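Local coordinates for protein aspergillopepsin-2 heavy chain (Aspergillus niger var. macrosporus, PDB 1Y43) that acts as an acid endopeptidase of the glutamic peptidase family G1, this heavy chain forming the larger part of the two-chain mature enzyme, at residues 3-8 / 118-123; 7-12 / 107-112; 21-26 / 65-70; 40-45 / 88-93; 59-64 / 81-86. All coordinates share one frame; numbering follows the deposited sequence.

Interaction 1 of 5, residues 3-8 / 118-123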
# COMPACT_ATOMS: atom_id res chain seq x y z
N GLU B 3 -20.78 -1.03 13.63
CA GLU B 3 -20.16 -1.28 12.28
C GLU B 3 -18.67 -0.97 12.33
O GLU B 3 -18.25 -0.06 13.04
CB GLU B 3 -20.85 -0.41 11.23
CG GLU B 3 -20.46 -0.73 9.80
CD GLU B 3 -21.32 0.02 8.80
OE1 GLU B 3 -22.55 0.16 9.02
OE2 GLU B 3 -20.77 0.48 7.78
N GLU B 4 -17.87 -1.73 11.59
CA GLU B 4 -16.43 -1.51 11.58
C GLU B 4 -15.99 -0.94 10.24
O GLU B 4 -16.41 -1.42 9.19
CB GLU B 4 -15.67 -2.80 11.85
CG GLU B 4 -14.18 -2.58 11.97
CD GLU B 4 -13.43 -3.79 12.50
OE1 GLU B 4 -14.05 -4.82 12.86
OE2 GLU B 4 -12.19 -3.69 12.57
N TYR B 5 -15.13 0.07 10.29
CA TYR B 5 -14.62 0.72 9.09
C TYR B 5 -13.12 0.54 9.04
O TYR B 5 -12.46 0.72 10.05
CB TYR B 5 -14.91 2.21 9.18
CG TYR B 5 -16.36 2.53 9.31
CD1 TYR B 5 -16.99 2.51 10.55
CD2 TYR B 5 -17.11 2.85 8.19
CE1 TYR B 5 -18.34 2.78 10.67
CE2 TYR B 5 -18.46 3.13 8.28
CZ TYR B 5 -19.07 3.09 9.52
OH TYR B 5 -20.42 3.35 9.60
N CYS B 6 -12.58 0.24 7.86
CA CYS B 6 -11.13 0.07 7.72
C CYS B 6 -10.62 0.68 6.43
O CYS B 6 -11.39 1.03 5.53
CB CYS B 6 -10.76 -1.42 7.68
SG CYS B 6 -11.27 -2.47 9.08
N ALA B 7 -9.30 0.73 6.33
CA ALA B 7 -8.59 1.20 5.14
C ALA B 7 -7.19 0.62 5.27
O ALA B 7 -6.81 0.14 6.33
CB ALA B 7 -8.55 2.73 5.12
N SER B 8 -6.44 0.58 4.18
CA SER B 8 -5.08 0.07 4.22
C SER B 8 -4.18 0.99 3.40
O SER B 8 -4.65 1.68 2.48
CB SER B 8 -5.02 -1.36 3.66
OG SER B 8 -5.27 -1.35 2.26
N LEU B 118 -16.52 -5.09 -0.30
CA LEU B 118 -15.40 -4.33 0.25
C LEU B 118 -15.76 -3.93 1.66
O LEU B 118 -16.94 -3.75 1.99
CB LEU B 118 -15.13 -3.08 -0.60
CG LEU B 118 -14.89 -3.27 -2.10
CD1 LEU B 118 -14.62 -1.93 -2.74
CD2 LEU B 118 -13.73 -4.23 -2.35
N VAL B 119 -14.75 -3.82 2.51
CA VAL B 119 -14.95 -3.41 3.89
C VAL B 119 -15.46 -1.96 3.92
O VAL B 119 -15.16 -1.17 3.02
CB VAL B 119 -13.62 -3.56 4.71
CG1 VAL B 119 -12.59 -2.54 4.28
CG2 VAL B 119 -13.89 -3.50 6.20
N ALA B 120 -16.30 -1.63 4.90
CA ALA B 120 -16.81 -0.26 5.02
C ALA B 120 -15.55 0.58 5.13
O ALA B 120 -14.64 0.26 5.92
CB ALA B 120 -17.66 -0.12 6.27
N PHE B 121 -15.48 1.63 4.32
CA PHE B 121 -14.31 2.49 4.22
C PHE B 121 -14.17 3.55 5.32
O PHE B 121 -15.02 4.42 5.47
CB PHE B 121 -14.32 3.13 2.84
CG PHE B 121 -12.99 3.60 2.37
CD1 PHE B 121 -11.85 2.81 2.52
CD2 PHE B 121 -12.88 4.83 1.75
CE1 PHE B 121 -10.60 3.25 2.03
CE2 PHE B 121 -11.66 5.29 1.26
CZ PHE B 121 -10.51 4.50 1.40
N ALA B 122 -13.07 3.47 6.07
CA ALA B 122 -12.81 4.40 7.17
C ALA B 122 -12.38 5.80 6.73
O ALA B 122 -11.76 5.98 5.68
CB ALA B 122 -11.75 3.81 8.09
N ASP B 123 -12.74 6.80 7.54
CA ASP B 123 -12.29 8.18 7.29
C ASP B 123 -10.94 8.24 8.01
O ASP B 123 -10.88 8.28 9.24
CB ASP B 123 -13.26 9.19 7.90
CG ASP B 123 -12.82 10.63 7.67
OD1 ASP B 123 -11.66 10.87 7.26
OD2 ASP B 123 -13.63 11.54 7.90
O HOH W 1 -17.47 -3.62 7.24
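With CG anti to its carbonyl carbon (chi1 -59°), Tyr5 sets its ring beside Ala120, and with CG anti to its backbone N (chi1 -158°), Phe121 turns a side chain that starts out away from strand 4-13 back toward Ala7. The two rings flank a parallel beta bridge between Cys6 and Phe121 in one sheet of the concanavalin-like beta sandwich. The crossing illustrates how two strongly inclined segments can be joined by few backbone bonds: they run 80° apart, so pairing is confined to a short length. Cys6 supplies both backbone groups. Its N donates to Ala120 O at 2.8 Å, nearly along the C=O axis, while Cys6 O accepts from Ala122 N at 3.0 Å, the N-H lying well above the carbonyl plane. Partners on each side of Phe121 are the signature of parallel pairing. Just before the bridge, a water takes over: it donates to Glu4 O and accepts from Ala120 N at 3.3 Å.

The side chains pack round this crossing. Tyr5 touches twice, CB resting 3.7 Å from Ala122 CB and ring atom CD2 lying 3.6 Å from Ala120 CB. Both methyls of Val119 sit against Cys6, whose SG is tied by a disulfide to Cys30 on the adjacent strand 22-32; the valine thus covers a covalently fixed group. Tyr5 and Asp123 also meet another protein chain, probably the light chain. To complete the set, Phe121 CE1 stands 3.7 Å from Ala7 CB.

Interaction 2 of 5, residues 7-12 / 107-112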
# COMPACT_ATOMS: atom_id res chain seq x y z
N ALA B 7 -9.30 0.73 6.33
CA ALA B 7 -8.59 1.20 5.14
C ALA B 7 -7.19 0.62 5.27
O ALA B 7 -6.81 0.14 6.33
CB ALA B 7 -8.55 2.73 5.12
N SER B 8 -6.44 0.58 4.18
CA SER B 8 -5.08 0.07 4.22
C SER B 8 -4.18 0.99 3.40
O SER B 8 -4.65 1.68 2.48
CB SER B 8 -5.02 -1.36 3.66
OG SER B 8 -5.27 -1.35 2.26
N ALA B 9 -2.89 1.01 3.72
CA ALA B 9 -1.93 1.80 2.97
C ALA B 9 -0.78 0.84 2.72
O ALA B 9 -0.31 0.16 3.65
CB ALA B 9 -1.44 2.99 3.79
N TRP B 10 -0.32 0.78 1.48
CA TRP B 10 0.76 -0.13 1.14
C TRP B 10 1.55 0.32 -0.09
O TRP B 10 1.15 1.24 -0.79
CB TRP B 10 0.18 -1.53 0.88
CG TRP B 10 -0.96 -1.57 -0.10
CD1 TRP B 10 -2.30 -1.46 0.19
CD2 TRP B 10 -0.88 -1.81 -1.51
NE1 TRP B 10 -3.04 -1.63 -0.95
CE2 TRP B 10 -2.20 -1.84 -2.01
CE3 TRP B 10 0.19 -2.00 -2.40
CZ2 TRP B 10 -2.48 -2.07 -3.36
CZ3 TRP B 10 -0.10 -2.23 -3.76
CH2 TRP B 10 -1.43 -2.26 -4.22
N VAL B 11 2.72 -0.28 -0.28
CA VAL B 11 3.52 -0.04 -1.48
C VAL B 11 3.63 -1.40 -2.14
O VAL B 11 3.58 -2.46 -1.47
CB VAL B 11 4.95 0.53 -1.20
CG1 VAL B 11 4.85 1.89 -0.57
CG2 VAL B 11 5.77 -0.44 -0.36
N GLY B 12 3.75 -1.41 -3.46
CA GLY B 12 3.84 -2.68 -4.14
C GLY B 12 4.30 -2.61 -5.57
O GLY B 12 4.50 -1.52 -6.13
N TRP B 107 1.95 3.32 -4.73
CA TRP B 107 1.78 3.79 -3.35
C TRP B 107 0.26 3.91 -3.28
O TRP B 107 -0.32 4.80 -3.90
CB TRP B 107 2.45 5.15 -3.17
CG TRP B 107 3.94 5.11 -3.41
CD1 TRP B 107 4.91 4.87 -2.48
CD2 TRP B 107 4.60 5.28 -4.67
NE1 TRP B 107 6.15 4.88 -3.11
CE2 TRP B 107 5.99 5.13 -4.43
CE3 TRP B 107 4.16 5.55 -5.98
CZ2 TRP B 107 6.94 5.23 -5.47
CZ3 TRP B 107 5.10 5.64 -7.00
CH2 TRP B 107 6.48 5.48 -6.73
N ILE B 108 -0.37 3.04 -2.50
CA ILE B 108 -1.83 2.96 -2.48
C ILE B 108 -2.53 2.92 -1.11
O ILE B 108 -1.98 2.41 -0.14
CB ILE B 108 -2.25 1.63 -3.22
CG1 ILE B 108 -1.72 1.61 -4.67
CG2 ILE B 108 -3.76 1.40 -3.18
CD1 ILE B 108 -2.39 2.62 -5.60
N VAL B 109 -3.71 3.55 -1.06
CA VAL B 109 -4.60 3.49 0.09
C VAL B 109 -5.79 2.72 -0.52
O VAL B 109 -6.38 3.13 -1.53
CB VAL B 109 -5.03 4.87 0.62
CG1 VAL B 109 -6.11 4.71 1.68
CG2 VAL B 109 -3.83 5.59 1.23
N GLU B 110 -6.12 1.58 0.08
CA GLU B 110 -7.15 0.72 -0.47
C GLU B 110 -8.33 0.40 0.43
O GLU B 110 -8.22 0.37 1.66
CB GLU B 110 -6.49 -0.60 -0.90
CG GLU B 110 -7.46 -1.68 -1.35
CD GLU B 110 -6.78 -2.98 -1.79
OE1 GLU B 110 -5.54 -3.04 -1.83
OE2 GLU B 110 -7.50 -3.93 -2.09
N ASP B 111 -9.48 0.18 -0.22
CA ASP B 111 -10.68 -0.26 0.47
C ASP B 111 -10.64 -1.76 0.09
O ASP B 111 -10.98 -2.13 -1.03
CB ASP B 111 -11.93 0.41 -0.11
CG ASP B 111 -13.20 0.01 0.64
OD1 ASP B 111 -13.10 -0.81 1.59
OD2 ASP B 111 -14.29 0.50 0.30
N PHE B 112 -10.14 -2.59 1.00
CA PHE B 112 -9.99 -4.01 0.73
C PHE B 112 -11.26 -4.87 0.82
O PHE B 112 -12.24 -4.47 1.44
CB PHE B 112 -8.85 -4.59 1.58
CG PHE B 112 -9.04 -4.42 3.07
CD1 PHE B 112 -9.74 -5.36 3.81
CD2 PHE B 112 -8.47 -3.32 3.75
CE1 PHE B 112 -9.88 -5.24 5.19
CE2 PHE B 112 -8.60 -3.20 5.13
CZ PHE B 112 -9.31 -4.16 5.85
O HOH W 2 -5.41 -4.28 1.37
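Trp10 and Ile108 exchange both of their backbone bonds, Trp10 N to Ile108 O at 2.8 Å and Ile108 N to Trp10 O at 2.9 Å, the second almost perfectly straight. Ser8 and Glu110 form the next hydrogen-bonded pair, in which Glu110 N reaches Ser8 O at 2.8 Å. Between and beyond them lie the non-hydrogen-bonded pairs Ala9 with Val109 and Val11 with Trp107, an antiparallel ladder in regular register.

A side-chain bond is laid over this ladder, an example of a cross-strand side-chain bond between residues on one face of the sheet. Trp10 NE1 donates to Glu110 OE1 at 3.0 Å. The oxygen offers its anti lone pair; it stands 26° out of the indole plane, and the bond is bent, with an N-H...O angle of 132°. The extended glutamate chain carries the carboxylate to the indole. A water hydrogen-bonded to Ser8 OG makes a weak second bond to OE1.

Ile108 packs against the same indole. Its CB lies over one face, offset toward the rim and 3.8 Å from the centroid of the six-membered ring, a CH-pi contact, and the two side chains run side by side in the same direction. On the opposite sheet face, Val11 CG1 packs 3.5 Å from Trp107 CD1, while the indole NH of Trp107 is taken by the backbone of another chain.

Strand 4-13 is flanked by strand 104-114 and, on its other side, by strand 22-32, bonded from Ala9 to Val27; residues 107-110 pair in turn with a strand of the other chain, continuing the sheet across the interface.

Interaction 3 of 5, residues 21-26 / 65-70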
# COMPACT_ATOMS: atom_id res chain seq x y z
N ALA B 21 0.46 -11.26 -10.54
CA ALA B 21 0.94 -11.18 -9.16
C ALA B 21 1.04 -9.75 -8.67
O ALA B 21 0.95 -8.81 -9.46
CB ALA B 21 2.31 -11.83 -9.04
N ILE B 22 1.17 -9.63 -7.36
CA ILE B 22 1.36 -8.36 -6.69
C ILE B 22 2.22 -8.66 -5.47
O ILE B 22 1.89 -9.54 -4.67
CB ILE B 22 0.08 -7.71 -6.12
CG1 ILE B 22 -1.05 -7.71 -7.13
CG2 ILE B 22 0.41 -6.28 -5.69
CD1 ILE B 22 -2.30 -7.00 -6.64
N LEU B 23 3.36 -7.97 -5.37
CA LEU B 23 4.24 -8.10 -4.21
C LEU B 23 3.92 -6.80 -3.44
O LEU B 23 4.20 -5.70 -3.93
CB LEU B 23 5.71 -8.14 -4.63
CG LEU B 23 6.75 -7.90 -3.53
CD1 LEU B 23 6.56 -8.84 -2.34
CD2 LEU B 23 8.14 -8.05 -4.12
N GLN B 24 3.36 -6.93 -2.24
CA GLN B 24 2.95 -5.75 -1.49
C GLN B 24 3.07 -5.94 0.01
O GLN B 24 3.10 -7.06 0.52
CB GLN B 24 1.49 -5.43 -1.82
CG GLN B 24 0.60 -6.65 -1.66
CD GLN B 24 -0.84 -6.43 -2.12
OE1 GLN B 24 -1.32 -5.31 -2.28
NE2 GLN B 24 -1.52 -7.54 -2.26
N THR B 25 3.20 -4.82 0.71
CA THR B 25 3.31 -4.85 2.16
C THR B 25 2.75 -3.53 2.68
O THR B 25 2.89 -2.48 2.03
CB THR B 25 4.75 -5.08 2.64
OG1 THR B 25 4.74 -5.49 4.02
CG2 THR B 25 5.61 -3.81 2.51
N GLY B 26 2.07 -3.59 3.82
CA GLY B 26 1.50 -2.38 4.36
C GLY B 26 0.87 -2.53 5.72
O GLY B 26 1.14 -3.49 6.45
N VAL B 65 7.83 1.42 4.56
CA VAL B 65 7.55 0.14 3.92
C VAL B 65 8.35 0.00 2.64
O VAL B 65 8.47 0.95 1.86
CB VAL B 65 6.04 -0.04 3.61
CG1 VAL B 65 5.27 -0.32 4.90
CG2 VAL B 65 5.47 1.19 2.90
N THR B 66 8.82 -1.21 2.38
CA THR B 66 9.63 -1.49 1.20
C THR B 66 9.39 -2.89 0.65
O THR B 66 9.31 -3.85 1.42
CB THR B 66 11.13 -1.44 1.57
OG1 THR B 66 11.44 -0.16 2.13
CG2 THR B 66 12.02 -1.72 0.37
N VAL B 67 9.23 -3.00 -0.67
CA VAL B 67 9.16 -4.31 -1.32
C VAL B 67 10.31 -4.32 -2.32
O VAL B 67 10.65 -3.29 -2.92
CB VAL B 67 7.82 -4.63 -2.06
CG1 VAL B 67 6.69 -4.85 -1.07
CG2 VAL B 67 7.48 -3.57 -3.09
N GLU B 68 10.96 -5.46 -2.46
CA GLU B 68 12.09 -5.63 -3.37
C GLU B 68 11.94 -6.97 -4.07
O GLU B 68 11.59 -7.97 -3.44
CB GLU B 68 13.40 -5.62 -2.58
CG GLU B 68 13.77 -4.28 -1.92
CD GLU B 68 15.05 -4.36 -1.08
OE1 GLU B 68 15.75 -5.41 -1.14
OE2 GLU B 68 15.37 -3.38 -0.35
N ALA B 69 12.21 -6.99 -5.37
CA ALA B 69 12.12 -8.21 -6.16
C ALA B 69 13.52 -8.59 -6.60
O ALA B 69 14.20 -7.79 -7.22
CB ALA B 69 11.25 -7.99 -7.39
N THR B 70 13.96 -9.79 -6.23
CA THR B 70 15.29 -10.26 -6.64
C THR B 70 15.21 -11.03 -7.96
O THR B 70 16.22 -11.32 -8.61
CB THR B 70 15.96 -11.09 -5.51
OG1 THR B 70 15.06 -12.11 -5.07
CG2 THR B 70 16.33 -10.19 -4.34
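Strands 22-26 and 65-69 run nearly antiparallel, at 159°, yet their axes come no closer than 6.7 Å, too far for backbone pairing between Leu23 or Thr25 and Val67. They belong to different sheets stacked face to face, a worked example of how a beta sandwich is sealed by short branched side chains.

Val67 is the centre. With Leu23 CG anti to its backbone N (chi1 164°), that branch point comes to 3.7 Å from Val67 CB, and the two side chains lie alongside each other, pointing opposite ways. The leucine methyl CD2 goes further, reaching 3.5 Å from Glu68 O. Val67 CG1 also meets Gln24 CA and Thr25 CG2, each at 3.9 Å. The threonine methyl thereby sits between two valines, since Val65 CB lies 4.0 Å from Thr25 CG2, while Thr25 OG1 is turned to a different task and bonds Trp41 O on the adjacent strand.

Strand 22-32 lies between strands 4-13 and 35-45 of its sheet; Val65 also touches Val11, and Val67 touches Ile13. Strand 62-69 pairs with strand 74-81 on one side, and residues 65-68 with a strand of the other chain.

Interaction 4 of 5, residues 40-45 / 88-93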
# COMPACT_ATOMS: atom_id res chain seq x y z
N ALA B 40 0.30 -4.85 10.67
CA ALA B 40 1.17 -4.81 9.50
C ALA B 40 1.05 -6.18 8.83
O ALA B 40 0.90 -7.19 9.52
CB ALA B 40 2.61 -4.52 9.91
N TRP B 41 1.17 -6.21 7.51
CA TRP B 41 1.01 -7.46 6.77
C TRP B 41 1.83 -7.47 5.48
O TRP B 41 2.32 -6.43 5.04
CB TRP B 41 -0.47 -7.65 6.42
CG TRP B 41 -1.08 -6.44 5.71
CD1 TRP B 41 -1.72 -5.38 6.31
CD2 TRP B 41 -1.01 -6.13 4.31
NE1 TRP B 41 -2.04 -4.43 5.36
CE2 TRP B 41 -1.61 -4.86 4.13
CE3 TRP B 41 -0.49 -6.79 3.19
CZ2 TRP B 41 -1.70 -4.24 2.88
CZ3 TRP B 41 -0.58 -6.17 1.94
CH2 TRP B 41 -1.18 -4.90 1.81
N TYR B 42 1.97 -8.66 4.88
CA TYR B 42 2.66 -8.80 3.60
C TYR B 42 1.83 -9.74 2.74
O TYR B 42 1.04 -10.53 3.27
CB TYR B 42 4.08 -9.37 3.75
CG TYR B 42 4.13 -10.76 4.36
CD1 TYR B 42 3.96 -11.90 3.56
CD2 TYR B 42 4.32 -10.92 5.73
CE1 TYR B 42 3.99 -13.17 4.13
CE2 TYR B 42 4.35 -12.18 6.31
CZ TYR B 42 4.19 -13.30 5.50
OH TYR B 42 4.21 -14.55 6.08
N GLU B 43 2.03 -9.68 1.43
CA GLU B 43 1.30 -10.55 0.53
C GLU B 43 1.93 -10.63 -0.83
O GLU B 43 2.42 -9.63 -1.36
CB GLU B 43 -0.15 -10.05 0.36
CG GLU B 43 -0.95 -10.86 -0.68
CD GLU B 43 -2.45 -10.60 -0.64
OE1 GLU B 43 -2.90 -9.56 -0.10
OE2 GLU B 43 -3.19 -11.49 -1.12
N TRP B 44 2.01 -11.83 -1.36
CA TRP B 44 2.49 -12.03 -2.71
C TRP B 44 1.27 -12.66 -3.40
O TRP B 44 1.10 -13.89 -3.42
CB TRP B 44 3.71 -12.96 -2.78
CG TRP B 44 4.33 -13.01 -4.17
CD1 TRP B 44 3.69 -13.30 -5.37
CD2 TRP B 44 5.69 -12.72 -4.52
NE1 TRP B 44 4.57 -13.20 -6.41
CE2 TRP B 44 5.80 -12.84 -5.92
CE3 TRP B 44 6.82 -12.36 -3.78
CZ2 TRP B 44 7.01 -12.62 -6.60
CZ3 TRP B 44 8.02 -12.14 -4.45
CH2 TRP B 44 8.10 -12.27 -5.85
N TYR B 45 0.37 -11.80 -3.87
CA TYR B 45 -0.84 -12.23 -4.56
C TYR B 45 -0.42 -13.12 -5.73
O TYR B 45 0.53 -12.80 -6.43
CB TYR B 45 -1.58 -10.98 -5.04
CG TYR B 45 -2.81 -11.26 -5.87
CD1 TYR B 45 -2.70 -11.45 -7.26
CD2 TYR B 45 -4.07 -11.32 -5.29
CE1 TYR B 45 -3.84 -11.70 -8.04
CE2 TYR B 45 -5.21 -11.56 -6.06
CZ TYR B 45 -5.09 -11.75 -7.44
OH TYR B 45 -6.21 -12.02 -8.21
N VAL B 88 10.73 -5.60 10.55
CA VAL B 88 10.44 -6.99 10.22
C VAL B 88 10.49 -7.17 8.71
O VAL B 88 10.07 -6.29 7.95
CB VAL B 88 9.03 -7.45 10.76
CG1 VAL B 88 9.02 -7.48 12.29
CG2 VAL B 88 7.92 -6.53 10.27
N THR B 89 11.03 -8.30 8.27
CA THR B 89 11.14 -8.59 6.85
C THR B 89 10.72 -10.02 6.58
O THR B 89 11.10 -10.91 7.33
CB THR B 89 12.62 -8.46 6.32
OG1 THR B 89 13.07 -7.10 6.46
CG2 THR B 89 12.72 -8.87 4.82
N HIS B 90 9.92 -10.21 5.54
CA HIS B 90 9.53 -11.55 5.12
C HIS B 90 10.22 -11.78 3.78
O HIS B 90 10.07 -10.97 2.86
CB HIS B 90 8.02 -11.71 4.92
CG HIS B 90 7.64 -13.08 4.48
ND1 HIS B 90 7.48 -14.13 5.36
CD2 HIS B 90 7.48 -13.61 3.23
CE1 HIS B 90 7.25 -15.24 4.69
NE2 HIS B 90 7.24 -14.95 3.40
N THR B 91 11.00 -12.85 3.69
CA THR B 91 11.70 -13.18 2.46
C THR B 91 10.96 -14.29 1.72
O THR B 91 10.56 -15.30 2.31
CB THR B 91 13.15 -13.63 2.78
OG1 THR B 91 13.85 -12.55 3.41
CG2 THR B 91 13.89 -14.03 1.52
N PHE B 92 10.72 -14.06 0.43
CA PHE B 92 10.06 -15.03 -0.43
C PHE B 92 11.20 -15.59 -1.29
O PHE B 92 11.56 -14.98 -2.29
CB PHE B 92 9.04 -14.34 -1.35
CG PHE B 92 7.94 -13.58 -0.62
CD1 PHE B 92 6.75 -14.22 -0.30
CD2 PHE B 92 8.06 -12.21 -0.39
CE1 PHE B 92 5.69 -13.50 0.22
CE2 PHE B 92 7.00 -11.48 0.14
CZ PHE B 92 5.81 -12.12 0.44
N SER B 93 11.77 -16.72 -0.89
CA SER B 93 12.90 -17.33 -1.61
C SER B 93 12.52 -17.94 -2.95
O SER B 93 13.38 -18.25 -3.78
CB SER B 93 13.56 -18.39 -0.75
OG SER B 93 13.64 -17.94 0.59
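An aromatic cluster, Tyr42 and Trp44 against His90 and Phe92, joins two sheets of the beta sandwich and shows how widely spaced strands can be bridged by large aromatic side chains. The strands, nearly parallel at 13°, keep their axes 8.7 Å apart.

Tyr42 and His90 form an offset stack with planes only 10° apart and centroids 4.0 Å from each other. The imidazole CG lies over the phenol ring, and His90 CB also points a C-H at that face, so ring and methylene both lean on the tyrosine. Its phenol OH reaches over the imidazole.

Phe92 is gripped from both faces. Trp44 brings an edge, CE3, to one of them, 3.6 Å from Phe92 CG in an edge-to-face pair whose planes stand at 69°. Over the opposite face lies His90 CD2. Phe92 CZ meets Tyr42 CD1 at 3.6 Å in an oblique pair, which connects the stacked pair to the edge-to-face pair.

Trp44 NE1 is fixed by a bond to Gly98 O. Strand 35-45 pairs with strands 22-32 and 50-52, whose Phe52 meets Tyr42; strand 86-92 pairs with strand 74-81, and Leu23 also touches Phe92.

Interaction 5 of 5, residues 59-64 / 81-86. With SO4 (sulfate ion), chain G.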
# COMPACT_ATOMS: atom_id res chain seq x y z
N GLU B 59 -1.17 4.68 16.47
CA GLU B 59 -1.52 5.93 15.79
C GLU B 59 -0.35 6.89 15.92
O GLU B 59 0.30 6.97 16.97
CB GLU B 59 -2.77 6.56 16.44
CG GLU B 59 -3.38 7.73 15.65
CD GLU B 59 -2.65 9.07 15.81
OE1 GLU B 59 -1.96 9.28 16.84
OE2 GLU B 59 -2.78 9.93 14.92
N GLY B 60 -0.04 7.58 14.82
CA GLY B 60 1.03 8.56 14.84
C GLY B 60 2.43 8.06 14.59
O GLY B 60 3.32 8.87 14.41
N ASP B 61 2.63 6.75 14.59
CA ASP B 61 3.97 6.20 14.35
C ASP B 61 4.39 6.42 12.90
O ASP B 61 3.56 6.43 11.99
CB ASP B 61 3.99 4.70 14.62
CG ASP B 61 3.93 4.36 16.10
OD1 ASP B 61 4.08 5.25 16.96
OD2 ASP B 61 3.75 3.16 16.39
N SER B 62 5.69 6.58 12.71
CA SER B 62 6.27 6.74 11.38
C SER B 62 6.67 5.37 10.90
O SER B 62 7.46 4.67 11.56
CB SER B 62 7.50 7.63 11.46
OG SER B 62 7.11 8.97 11.60
N ILE B 63 6.12 4.98 9.77
CA ILE B 63 6.37 3.67 9.20
C ILE B 63 7.07 3.79 7.85
O ILE B 63 6.77 4.70 7.07
CB ILE B 63 5.03 2.94 8.96
CG1 ILE B 63 4.23 2.85 10.26
CG2 ILE B 63 5.24 1.57 8.34
CD1 ILE B 63 4.94 2.16 11.42
N LYS B 64 8.03 2.91 7.60
CA LYS B 64 8.70 2.88 6.30
C LYS B 64 8.44 1.49 5.73
O LYS B 64 8.73 0.48 6.39
CB LYS B 64 10.20 3.13 6.42
CG LYS B 64 10.92 3.12 5.08
CD LYS B 64 12.38 3.51 5.23
CE LYS B 64 13.13 3.42 3.90
NZ LYS B 64 14.60 3.59 4.13
N ASN B 81 9.05 0.28 11.80
CA ASN B 81 8.39 1.29 12.59
C ASN B 81 9.53 2.18 13.09
O ASN B 81 10.25 1.82 14.02
CB ASN B 81 7.65 0.66 13.77
CG ASN B 81 6.85 1.66 14.55
OD1 ASN B 81 7.23 2.83 14.67
ND2 ASN B 81 5.72 1.23 15.09
N LEU B 82 9.72 3.31 12.43
CA LEU B 82 10.80 4.23 12.76
C LEU B 82 10.69 4.78 14.16
O LEU B 82 11.71 4.98 14.83
CB LEU B 82 10.87 5.36 11.74
CG LEU B 82 11.05 4.85 10.30
CD1 LEU B 82 11.04 6.00 9.32
CD2 LEU B 82 12.36 4.10 10.21
N THR B 83 9.47 4.95 14.64
CA THR B 83 9.22 5.50 15.97
C THR B 83 9.73 4.60 17.09
O THR B 83 10.28 5.07 18.08
CB THR B 83 7.71 5.75 16.17
OG1 THR B 83 7.23 6.59 15.11
CG2 THR B 83 7.43 6.39 17.52
N THR B 84 9.53 3.29 16.94
CA THR B 84 9.94 2.35 17.97
C THR B 84 11.24 1.61 17.67
O THR B 84 11.74 0.88 18.52
CB THR B 84 8.85 1.31 18.21
OG1 THR B 84 8.62 0.58 17.00
CG2 THR B 84 7.55 1.98 18.62
N GLY B 85 11.74 1.75 16.45
CA GLY B 85 12.96 1.06 16.07
C GLY B 85 12.76 -0.40 15.66
O GLY B 85 13.75 -1.11 15.49
N GLN B 86 11.52 -0.85 15.52
CA GLN B 86 11.22 -2.25 15.14
C GLN B 86 11.25 -2.39 13.61
O GLN B 86 10.78 -1.52 12.90
CB GLN B 86 9.82 -2.70 15.60
CG GLN B 86 9.56 -2.82 17.12
CD GLN B 86 8.05 -2.92 17.44
OE1 GLN B 86 7.60 -3.87 18.08
NE2 GLN B 86 7.28 -1.95 16.98
S SO4 G . 16.40 2.61 7.10
O1 SO4 G . 16.39 2.17 8.55
O2 SO4 G . 15.63 3.91 6.98
O3 SO4 G . 17.83 2.82 6.63
O4 SO4 G . 15.74 1.55 6.24
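Three hydrogen bonds join Asp61 and Ser62 to Asn81, Leu82 and Thr83, and they differ in their pairing of side chain and backbone. Between side chains, Asn81 ND2 gives a nearly straight bond to Asp61 OD2 at 3.0 Å; the carboxylate oxygen lies in the amide plane, but the N-H comes from above the carboxylate, whose plane is turned 58° from the amide. From backbone to side chain, Ser62 N donates to Thr83 OG1 at 2.9 Å. Between backbones, Leu82 N reaches Ser62 O at 2.8 Å.

A second group of bonds shapes residues 81-86, the turn of a beta hairpin, which Asn81 N closes by donating to Gln86 O at 2.7 Å. Asn81 OD1 accepts from Thr84 N at 3.3 Å, an Asx motif, and also weakly from Thr83 N. The same residue's ND2 serves Thr56 O besides Asp61, an example of one side-chain amide bonded both to its own turn and to the neighbouring segment; Asp61 OD2 in turn also receives Ser58 N.

Apolar contact is slighter. Ile63 CD1 lies 3.7 Å from Asn81 CG, so a methyl packs on the amide of its antiparallel, non-hydrogen-bonded partner. Leu82 CD1 comes within 4.2 Å of Lys64 CB.

The bound ion, a sulfate probably from the crystallisation liquor, is met by Lys64, whose extended chain places NZ for a hydrogen bond of 3.0 Å to sulfate O2, with a weak one to O4.

The hairpin links strands 74-81 and 86-92. Strand 62-69 pairs with strand 74-81, and residues 62-64 also pair with a strand of the other chain.

Interactions 1 and 2 share strand 4-13 and touch directly, Val119 N lying 2.8 Å from Phe112 O. Interaction 2 passes to interaction 3 through the neighbouring strand 22-32, and Val11 CG1 meets Val65 CG2 at 3.6 Å across the sandwich. Interactions 3 and 4, with centres about 7 Å apart, are neighbouring parts of one interface between the two sheets: Ile22 O and Tyr45 N lie 2.8 Å apart, while Leu23 CD1 packs on Phe92 CE2. Interaction 5 closes the three-stranded sheet at a turn, continuing strand 62-69 of interaction 3, with their centres about 19 Å apart. Interactions 2, 3 and 5 each border a strand of the other chain, so the sheets holding these strands run on into the other chain.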